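Local coordinates for protein pyruvate synthase subunit porC (Thermotoga maritima MSB8, PDB 2RAA) that forms the gamma subunit of pyruvate synthase, the heterotetramer that oxidises pyruvate with coenzyme A to acetyl-CoA and carbon dioxide while reducing ferredoxin, at residues E21-G26 with R66-I71; D86-I91 with G108-N113; T94-A99 with K123-N128. All coordinates share one frame; numbering follows the deposited sequence.

Contact 1: residues E21-G26 with R66-I71; sequences EIRWHG and RAFNRI. With SO4 (sulfate ion), chain C.
Trp-24 and Asn-69 meet through their side chains across two antiparallel strands, on the face they share with Ile-22 and Ala-67. The indole NE1 donates to Asn-69 OD1 at 2.9 Å, the donor standing nearly on the extension of the amide carbonyl (C=O...N angle 169°), while ring and amide planes are turned 62° apart. A tryptophan suits this buried place because its one N-H is used up by the amide and its CD1 lies 4.0 Å from Ala-67 CB. Asn-69 CG lies anti to its carbonyl carbon (chi1 -67°), beside the backbone N, from where the amide reaches the indole; ND2 bonds Ser-36 O, which fixes the amide's rotation. Between the strands the backbones pair by four hydrogen bonds, among them Trp-24 N to Ala-67 O and Ile-22 N to Asn-69 O.

The opposite face carries Glu-21, Arg-23 and Arg-70 beside Phe-68 and His-25. Glu-21 brings OE1 to 3.7 Å from Arg-70 NE, a long salt bridge, and both reach a sulfate, probably from the crystallisation liquor, which Arg-70 NH2 bonds weakly and the backbone N of Glu-83 and Asn-84 also hold. Gln-51 takes Arg-70 NH1. Arg-23 lays its CG 3.7 Å from Phe-68 CE2; NE donates to His-25 NE2, and NH1 and NH2 bond carbonyls of Val-82, Ile-100 and Glu-102, satisfying the buried group.

Strand 50-55 flanks 66-71 and strand 87-90 flanks 21-26, while helix 32-45 packs on Trp-24, Ala-67 and Asn-69.

Contact 2: residues D86-I91 with G108-N113; sequences DVVVVI and GILLVN
Val-87 to Val-90 run parallel to Ile-109 to Val-112, the short axes 4.7 Å apart and 12° from parallel, and five backbone hydrogen bonds join the two segments from Ile-109 N to Asp-86 O at one end to Asn-113 N to Val-90 O at the other.

The side chains alternate between two faces. On one, Val-87 lies beside Ile-109 and Val-89 beside Leu-111, each pair pointing the same way; Val-89 CG2 and Leu-111 CD2 are 4.2 Å apart. Helix 150-161 packs on this face, with Thr-161 against Val-87 and Met-153 against Val-89. On the other face Leu-110 does the reaching. Its CG is anti to the backbone N (chi1 173°), and beyond it CD1 turns to the neighbouring strand, coming 3.9 Å from Val-88 CG1 and 4.2 Å from Val-90 CG2. One methyl thus bridges two valines. Branched valines suit such a strand, since they favour extended backbone and each presents two methyls on its own face.

At the carboxyl end Asn-113 ND2 donates to Ile-91 O, 2.9 Å and 172° at the hydrogen; the oxygen lies in the amide plane, although the donor stands above the carbonyl plane. Thr-137 OG1 also bonds to ND2, and OD1 accepts from Ala-136 N.

The chemistry is that of a buried parallel sheet: backbone polar groups are paired between strands, aliphatic groups fill both faces, and the one asparagine amide, bonded at both ends, ties the end of strand 109-113 to Ile-91 and to the start of helix 136-143.

Contact 3: residues T94-A99 with K123-N128; sequences TLLSPA and KKTGFN
Leu-96 and Thr-125 meet methyl to methyl, the leucine side chain slanting across the threonine so that CD2 comes 3.6 Å from CG2. Leu-96 points toward the helix end, and its CB also touches CB of Lys-124 at 4.0 Å. The lysine then bends at chi2 and chi4; its CD lies 3.9 Å from Leu-96 O, and its end leads away from the loop, as befits an exposed charged residue.

Thr-125 divides its two branches. CG2 is anti to the carbonyl carbon and faces the loop, where Ser-97 O is a second neighbour; OG1 takes the position between backbone N and carbonyl carbon (chi1 61°) and accepts from Phe-127 N at 3.1 Å. This ST turn starts at the last residue of helix 118-125, and the same OG1 bonds to Val-121 O one turn back. Gly-126 next leaves helical geometry with positive phi (84°), which glycine tolerates well. An alanine in place of Thr-125 would probably leave Phe-127 N without its hydroxyl partner and open a gap beside the Leu-96 methyl.

Pro-98 lies against the backbone of the helix end. Its CD is 3.5 Å from Lys-124 O, and its CA makes a CA-H...O contact of 3.3 Å with Thr-125 O. Ser-97 CA makes a similar contact with Lys-124 O, while Ser-97 OG reaches ahead to Ile-100 N in a weak hydrogen bond.

How the contacts relate
Contacts 1 and 2 belong to the same mixed sheet, where strands 19-27 and 87-90 are neighbours, and His-25 N probably bonds to Val-89 O between them. Both are buried, but contact 1 is antiparallel and carries charged groups on one face, whereas contact 2 is parallel and largely aliphatic. Contact 3 lies farther out, its centre about 17 Å from the centre of the chain, against about 8 and 7 Å for contacts 1 and 2, and joins a loop to a helix end by methyl packing and CA-H...O contacts rather than strand pairing. It still meets the sheet: Leu-96 packs on Val-112 and Phe-127 on Leu-110 of contact 2, and Leu-95 touches Gly-26 of contact 1.

Contact 1: residues E21-G26 with R66-I71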
loop_
_atom_site.group_PDB
_atom_site.type_symbol
_atom_site.label_atom_id
_atom_site.label_comp_id
_atom_site.label_asym_id
_atom_site.label_seq_id
_atom_site.Cartn_x
_atom_site.Cartn_y
_atom_site.Cartn_z
ATOM N N GLU A 21 3.764 4.838 10.841
ATOM C CA GLU A 21 3.164 5.680 9.857
ATOM C C GLU A 21 3.451 5.316 8.405
ATOM O O GLU A 21 4.579 5.085 8.050
ATOM C CB GLU A 21 3.657 7.078 10.124
ATOM C CG GLU A 21 2.920 8.097 9.310
ATOM C CD GLU A 21 3.456 9.480 9.518
ATOM O OE1 GLU A 21 3.729 9.846 10.700
ATOM O OE2 GLU A 21 3.610 10.174 8.481
ATOM N N ILE A 22 2.415 5.378 7.567
ATOM C CA ILE A 22 2.472 4.992 6.179
ATOM C C ILE A 22 1.858 6.078 5.288
ATOM O O ILE A 22 0.792 6.570 5.578
ATOM C CB ILE A 22 1.630 3.739 5.974
ATOM C CG1 ILE A 22 2.161 2.595 6.880
ATOM C CG2 ILE A 22 1.644 3.354 4.492
ATOM C CD1 ILE A 22 1.107 1.605 7.296
ATOM N N ARG A 23 2.524 6.455 4.208
ATOM C CA ARG A 23 1.996 7.498 3.330
ATOM C C ARG A 23 1.869 6.911 1.945
ATOM O O ARG A 23 2.810 6.352 1.429
ATOM C CB ARG A 23 2.912 8.707 3.283
ATOM C CG ARG A 23 2.380 9.850 2.404
ATOM C CD ARG A 23 3.313 11.049 2.519
ATOM N NE ARG A 23 4.570 10.808 1.838
ATOM C CZ ARG A 23 5.699 11.459 2.075
ATOM N NH1 ARG A 23 5.788 12.387 3.024
ATOM N NH2 ARG A 23 6.760 11.143 1.366
ATOM N N TRP A 24 0.695 7.041 1.364
ATOM C CA TRP A 24 0.401 6.405 0.090
ATOM C C TRP A 24 0.372 7.441 -0.960
ATOM O O TRP A 24 -0.136 8.534 -0.693
ATOM C CB TRP A 24 -1.020 5.834 0.071
ATOM C CG TRP A 24 -1.287 4.816 1.054
ATOM C CD1 TRP A 24 -1.422 5.007 2.378
ATOM C CD2 TRP A 24 -1.541 3.418 0.808
ATOM N NE1 TRP A 24 -1.728 3.823 2.993
ATOM C CE2 TRP A 24 -1.766 2.822 2.059
ATOM C CE3 TRP A 24 -1.553 2.618 -0.338
ATOM C CZ2 TRP A 24 -2.014 1.454 2.205
ATOM C CZ3 TRP A 24 -1.801 1.258 -0.209
ATOM C CH2 TRP A 24 -2.021 0.683 1.051
ATOM N N HIS A 25 0.803 7.072 -2.171
ATOM C CA HIS A 25 0.725 7.957 -3.332
ATOM C C HIS A 25 0.099 7.190 -4.480
ATOM O O HIS A 25 0.563 6.131 -4.859
ATOM C CB HIS A 25 2.090 8.457 -3.734
ATOM C CG HIS A 25 2.757 9.256 -2.668
ATOM N ND1 HIS A 25 2.757 10.634 -2.664
ATOM C CD2 HIS A 25 3.420 8.869 -1.552
ATOM C CE1 HIS A 25 3.409 11.062 -1.595
ATOM N NE2 HIS A 25 3.814 10.012 -0.900
ATOM N N GLY A 26 -0.979 7.741 -5.001
ATOM C CA GLY A 26 -1.691 7.172 -6.107
ATOM C C GLY A 26 -2.436 8.318 -6.752
ATOM O O GLY A 26 -2.328 9.458 -6.306
ATOM N N ARG A 66 -2.787 11.677 -2.032
ATOM C CA ARG A 66 -2.121 10.935 -0.975
ATOM C C ARG A 66 -3.213 10.374 -0.023
ATOM O O ARG A 66 -4.350 10.867 0.019
ATOM C CB ARG A 66 -1.116 11.825 -0.207
ATOM C CG ARG A 66 -0.621 13.032 -0.990
ATOM C CD ARG A 66 0.806 13.539 -0.671
ATOM N NE ARG A 66 0.924 14.345 0.552
ATOM C CZ ARG A 66 0.625 15.643 0.675
ATOM N NH1 ARG A 66 0.144 16.340 -0.348
ATOM N NH2 ARG A 66 0.790 16.247 1.849
ATOM N N ALA A 67 -2.880 9.311 0.685
ATOM C CA ALA A 67 -3.682 8.816 1.795
ATOM C C ALA A 67 -2.633 8.574 2.902
ATOM O O ALA A 67 -1.454 8.595 2.608
ATOM C CB ALA A 67 -4.421 7.546 1.429
ATOM N N PHE A 68 -3.041 8.362 4.149
ATOM C CA PHE A 68 -2.131 8.235 5.260
ATOM C C PHE A 68 -2.684 7.266 6.255
ATOM O O PHE A 68 -3.858 7.228 6.421
ATOM C CB PHE A 68 -2.050 9.592 5.980
ATOM C CG PHE A 68 -1.645 10.734 5.074
ATOM C CD1 PHE A 68 -2.584 11.451 4.362
ATOM C CD2 PHE A 68 -0.317 11.093 4.934
ATOM C CE1 PHE A 68 -2.180 12.483 3.517
ATOM C CE2 PHE A 68 0.063 12.129 4.092
ATOM C CZ PHE A 68 -0.847 12.798 3.389
ATOM N N ASN A 69 -1.836 6.486 6.918
ATOM C CA ASN A 69 -2.241 5.677 8.058
ATOM C C ASN A 69 -1.279 5.957 9.186
ATOM O O ASN A 69 -0.069 6.098 8.944
ATOM C CB ASN A 69 -2.188 4.168 7.808
ATOM C CG ASN A 69 -3.209 3.701 6.804
ATOM O OD1 ASN A 69 -2.890 3.623 5.655
ATOM N ND2 ASN A 69 -4.428 3.376 7.237
ATOM N N ARG A 70 -1.843 6.054 10.392
ATOM C CA ARG A 70 -1.096 6.011 11.629
ATOM C C ARG A 70 -1.723 4.886 12.388
ATOM O O ARG A 70 -2.958 4.787 12.449
ATOM C CB ARG A 70 -1.213 7.289 12.407
ATOM C CG ARG A 70 -0.663 8.489 11.638
ATOM C CD ARG A 70 -0.413 9.646 12.593
ATOM N NE ARG A 70 0.383 10.715 11.993
ATOM C CZ ARG A 70 -0.112 11.826 11.443
ATOM N NH1 ARG A 70 -1.425 12.067 11.396
ATOM N NH2 ARG A 70 0.718 12.724 10.923
ATOM N N ILE A 71 -0.881 3.966 12.841
ATOM C CA ILE A 71 -1.343 2.786 13.571
ATOM C C ILE A 71 -0.478 2.717 14.844
ATOM O O ILE A 71 0.716 2.685 14.739
ATOM C CB ILE A 71 -1.170 1.553 12.745
ATOM C CG1 ILE A 71 -2.111 1.610 11.532
ATOM C CG2 ILE A 71 -1.457 0.343 13.601
ATOM C CD1 ILE A 71 -1.758 0.696 10.454
HETATM S S SO4 C . 4.559 13.011 11.067
HETATM O O1 SO4 C . 5.612 13.800 11.694
HETATM O O2 SO4 C . 5.214 12.127 10.087
HETATM O O3 SO4 C . 3.905 12.237 12.120
HETATM O O4 SO4 C . 3.620 13.927 10.406
#

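Contact 2: residues D86-I91 with G108-N113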
loop_
_atom_site.group_PDB
_atom_site.type_symbol
_atom_site.label_atom_id
_atom_site.label_comp_id
_atom_site.label_asym_id
_atom_site.label_seq_id
_atom_site.Cartn_x
_atom_site.Cartn_y
_atom_site.Cartn_z
ATOM N N ASP A 86 7.153 6.045 8.005
ATOM C CA ASP A 86 7.971 4.851 8.144
ATOM C C ASP A 86 7.990 4.080 6.833
ATOM O O ASP A 86 8.949 3.343 6.571
ATOM C CB ASP A 86 7.407 3.969 9.256
ATOM C CG ASP A 86 7.516 4.635 10.643
ATOM O OD1 ASP A 86 8.652 4.903 11.081
ATOM O OD2 ASP A 86 6.472 4.874 11.296
ATOM N N VAL A 87 6.953 4.284 6.008
ATOM C CA VAL A 87 6.826 3.588 4.730
ATOM C C VAL A 87 6.110 4.472 3.765
ATOM O O VAL A 87 5.154 5.118 4.136
ATOM C CB VAL A 87 5.954 2.282 4.842
ATOM C CG1 VAL A 87 5.808 1.576 3.496
ATOM C CG2 VAL A 87 6.574 1.301 5.879
ATOM N N VAL A 88 6.587 4.501 2.529
ATOM C CA VAL A 88 5.958 5.249 1.435
ATOM C C VAL A 88 5.568 4.203 0.432
ATOM O O VAL A 88 6.373 3.343 0.099
ATOM C CB VAL A 88 6.920 6.329 0.810
ATOM C CG1 VAL A 88 6.352 6.899 -0.460
ATOM C CG2 VAL A 88 7.182 7.474 1.827
ATOM N N VAL A 89 4.320 4.284 -0.032
ATOM C CA VAL A 89 3.715 3.295 -0.906
ATOM C C VAL A 89 3.282 4.027 -2.153
ATOM O O VAL A 89 2.524 4.972 -2.078
ATOM C CB VAL A 89 2.468 2.647 -0.259
ATOM C CG1 VAL A 89 1.833 1.653 -1.186
ATOM C CG2 VAL A 89 2.819 1.992 1.058
ATOM N N VAL A 90 3.800 3.621 -3.301
ATOM C CA VAL A 90 3.512 4.313 -4.549
ATOM C C VAL A 90 2.824 3.309 -5.457
ATOM O O VAL A 90 3.440 2.411 -5.980
ATOM C CB VAL A 90 4.811 4.907 -5.171
ATOM C CG1 VAL A 90 4.549 5.494 -6.540
ATOM C CG2 VAL A 90 5.394 5.974 -4.232
ATOM N N ILE A 91 1.527 3.467 -5.636
ATOM C CA ILE A 91 0.770 2.487 -6.368
ATOM C C ILE A 91 0.718 2.789 -7.854
ATOM O O ILE A 91 0.103 2.012 -8.615
ATOM C CB ILE A 91 -0.673 2.286 -5.774
ATOM C CG1 ILE A 91 -1.585 3.476 -6.027
ATOM C CG2 ILE A 91 -0.602 1.976 -4.280
ATOM C CD1 ILE A 91 -2.998 3.198 -5.617
ATOM N N GLY A 108 13.614 3.157 6.639
ATOM C CA GLY A 108 12.229 3.027 6.185
ATOM C C GLY A 108 12.119 2.270 4.870
ATOM O O GLY A 108 13.142 1.883 4.312
ATOM N N ILE A 109 10.885 2.095 4.362
ATOM C CA ILE A 109 10.629 1.299 3.159
ATOM C C ILE A 109 9.929 2.084 2.093
ATOM O O ILE A 109 9.006 2.820 2.358
ATOM C CB ILE A 109 9.730 0.052 3.459
ATOM C CG1 ILE A 109 10.450 -0.891 4.426
ATOM C CG2 ILE A 109 9.341 -0.689 2.175
ATOM C CD1 ILE A 109 9.686 -2.157 4.778
ATOM N N LEU A 110 10.367 1.897 0.864
ATOM C CA LEU A 110 9.676 2.449 -0.283
ATOM C C LEU A 110 9.106 1.229 -0.999
ATOM O O LEU A 110 9.845 0.359 -1.447
ATOM C CB LEU A 110 10.621 3.247 -1.157
ATOM C CG LEU A 110 10.135 3.768 -2.486
ATOM C CD1 LEU A 110 8.842 4.575 -2.363
ATOM C CD2 LEU A 110 11.270 4.602 -3.090
ATOM N N LEU A 111 7.777 1.160 -1.050
ATOM C CA LEU A 111 7.070 0.042 -1.661
ATOM C C LEU A 111 6.408 0.586 -2.930
ATOM O O LEU A 111 5.755 1.646 -2.880
ATOM C CB LEU A 111 6.044 -0.532 -0.660
ATOM C CG LEU A 111 5.027 -1.552 -1.201
ATOM C CD1 LEU A 111 5.708 -2.815 -1.727
ATOM C CD2 LEU A 111 3.940 -1.843 -0.161
ATOM N N VAL A 112 6.587 -0.117 -4.059
ATOM C CA VAL A 112 6.136 0.370 -5.374
ATOM C C VAL A 112 5.487 -0.716 -6.225
ATOM O O VAL A 112 5.906 -1.861 -6.227
ATOM C CB VAL A 112 7.308 1.035 -6.184
ATOM C CG1 VAL A 112 6.790 1.813 -7.394
ATOM C CG2 VAL A 112 8.117 1.992 -5.303
ATOM N N ASN A 113 4.442 -0.312 -6.947
ATOM C CA ASN A 113 3.712 -1.152 -7.897
ATOM C C ASN A 113 4.428 -0.896 -9.185
ATOM O O ASN A 113 4.253 0.151 -9.810
ATOM C CB ASN A 113 2.242 -0.704 -8.031
ATOM C CG ASN A 113 1.521 -1.355 -9.211
ATOM O OD1 ASN A 113 1.808 -2.483 -9.574
ATOM N ND2 ASN A 113 0.538 -0.648 -9.775
#

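Contact 3: residues T94-A99 with K123-N128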
loop_
_atom_site.group_PDB
_atom_site.type_symbol
_atom_site.label_atom_id
_atom_site.label_comp_id
_atom_site.label_asym_id
_atom_site.label_seq_id
_atom_site.Cartn_x
_atom_site.Cartn_y
_atom_site.Cartn_z
ATOM N N THR A 94 4.427 5.930 -12.237
ATOM C CA THR A 94 4.429 7.211 -12.869
ATOM C C THR A 94 4.597 8.399 -11.950
ATOM O O THR A 94 5.054 9.450 -12.380
ATOM C CB THR A 94 3.139 7.339 -13.591
ATOM O OG1 THR A 94 3.403 7.092 -14.962
ATOM C CG2 THR A 94 2.566 8.666 -13.403
ATOM N N LEU A 95 4.231 8.237 -10.690
ATOM C CA LEU A 95 4.345 9.313 -9.711
ATOM C C LEU A 95 5.721 9.360 -9.011
ATOM O O LEU A 95 5.956 10.253 -8.191
ATOM C CB LEU A 95 3.234 9.146 -8.665
ATOM C CG LEU A 95 1.811 9.219 -9.225
ATOM C CD1 LEU A 95 0.848 8.771 -8.198
ATOM C CD2 LEU A 95 1.473 10.636 -9.695
ATOM N N LEU A 96 6.616 8.416 -9.320
ATOM C CA LEU A 96 7.911 8.344 -8.663
ATOM C C LEU A 96 8.715 9.609 -8.952
ATOM O O LEU A 96 8.788 10.057 -10.093
ATOM C CB LEU A 96 8.700 7.106 -9.101
ATOM C CG LEU A 96 8.363 5.726 -8.503
ATOM C CD1 LEU A 96 9.125 4.637 -9.255
ATOM C CD2 LEU A 96 8.664 5.627 -6.991
ATOM N N SER A 97 9.312 10.168 -7.902
ATOM C CA SER A 97 10.059 11.429 -7.957
ATOM C C SER A 97 10.683 11.614 -6.584
ATOM O O SER A 97 10.214 11.026 -5.613
ATOM C CB SER A 97 9.132 12.621 -8.243
ATOM O OG SER A 97 8.391 13.016 -7.093
ATOM N N PRO A 98 11.719 12.452 -6.478
ATOM C CA PRO A 98 12.352 12.630 -5.167
ATOM C C PRO A 98 11.445 13.311 -4.124
ATOM O O PRO A 98 11.648 13.123 -2.925
ATOM C CB PRO A 98 13.582 13.489 -5.490
ATOM C CG PRO A 98 13.201 14.237 -6.728
ATOM C CD PRO A 98 12.350 13.283 -7.520
ATOM N N ALA A 99 10.456 14.084 -4.577
ATOM C CA ALA A 99 9.478 14.712 -3.684
ATOM C C ALA A 99 8.627 13.664 -2.963
ATOM O O ALA A 99 8.188 13.865 -1.828
ATOM C CB ALA A 99 8.571 15.638 -4.479
ATOM N N LYS A 123 16.866 5.485 -9.110
ATOM C CA LYS A 123 17.204 6.587 -10.015
ATOM C C LYS A 123 16.130 7.647 -9.963
ATOM O O LYS A 123 16.434 8.831 -9.846
ATOM C CB LYS A 123 17.354 6.094 -11.467
ATOM C CG LYS A 123 17.792 7.170 -12.481
ATOM N N LYS A 124 14.878 7.209 -10.052
ATOM C CA LYS A 124 13.731 8.125 -10.071
ATOM C C LYS A 124 13.524 8.903 -8.764
ATOM O O LYS A 124 13.061 10.046 -8.786
ATOM C CB LYS A 124 12.449 7.354 -10.441
ATOM C CG LYS A 124 12.206 7.233 -11.939
ATOM C CD LYS A 124 11.508 8.484 -12.457
ATOM C CE LYS A 124 11.416 8.538 -13.986
ATOM N NZ LYS A 124 12.719 8.891 -14.635
ATOM N N THR A 125 13.879 8.291 -7.639
ATOM C CA THR A 125 13.614 8.882 -6.326
ATOM C C THR A 125 14.847 9.403 -5.594
ATOM O O THR A 125 14.784 10.431 -4.905
ATOM C CB THR A 125 12.959 7.848 -5.387
ATOM O OG1 THR A 125 13.848 6.735 -5.215
ATOM C CG2 THR A 125 11.599 7.380 -5.939
ATOM N N GLY A 126 15.953 8.680 -5.722
ATOM C CA GLY A 126 17.176 8.995 -4.982
ATOM C C GLY A 126 17.127 8.394 -3.580
ATOM O O GLY A 126 17.838 8.835 -2.661
ATOM N N PHE A 127 16.286 7.380 -3.417
ATOM C CA PHE A 127 16.155 6.705 -2.156
ATOM C C PHE A 127 17.136 5.530 -2.016
ATOM O O PHE A 127 17.048 4.507 -2.720
ATOM C CB PHE A 127 14.716 6.211 -1.962
ATOM C CG PHE A 127 14.472 5.648 -0.600
ATOM C CD1 PHE A 127 14.520 6.479 0.512
ATOM C CD2 PHE A 127 14.240 4.295 -0.416
ATOM C CE1 PHE A 127 14.333 5.969 1.784
ATOM C CE2 PHE A 127 14.048 3.770 0.852
ATOM C CZ PHE A 127 14.092 4.604 1.957
ATOM N N ASN A 128 18.094 5.704 -1.115
ATOM C CA ASN A 128 18.940 4.607 -0.657
ATOM C C ASN A 128 18.137 4.162 0.542
ATOM O O ASN A 128 17.591 5.009 1.244
ATOM C CB ASN A 128 20.306 5.121 -0.266
ATOM C CG ASN A 128 20.932 5.959 -1.362
ATOM O OD1 ASN A 128 21.037 7.182 -1.228
ATOM N ND2 ASN A 128 21.304 5.317 -2.476
#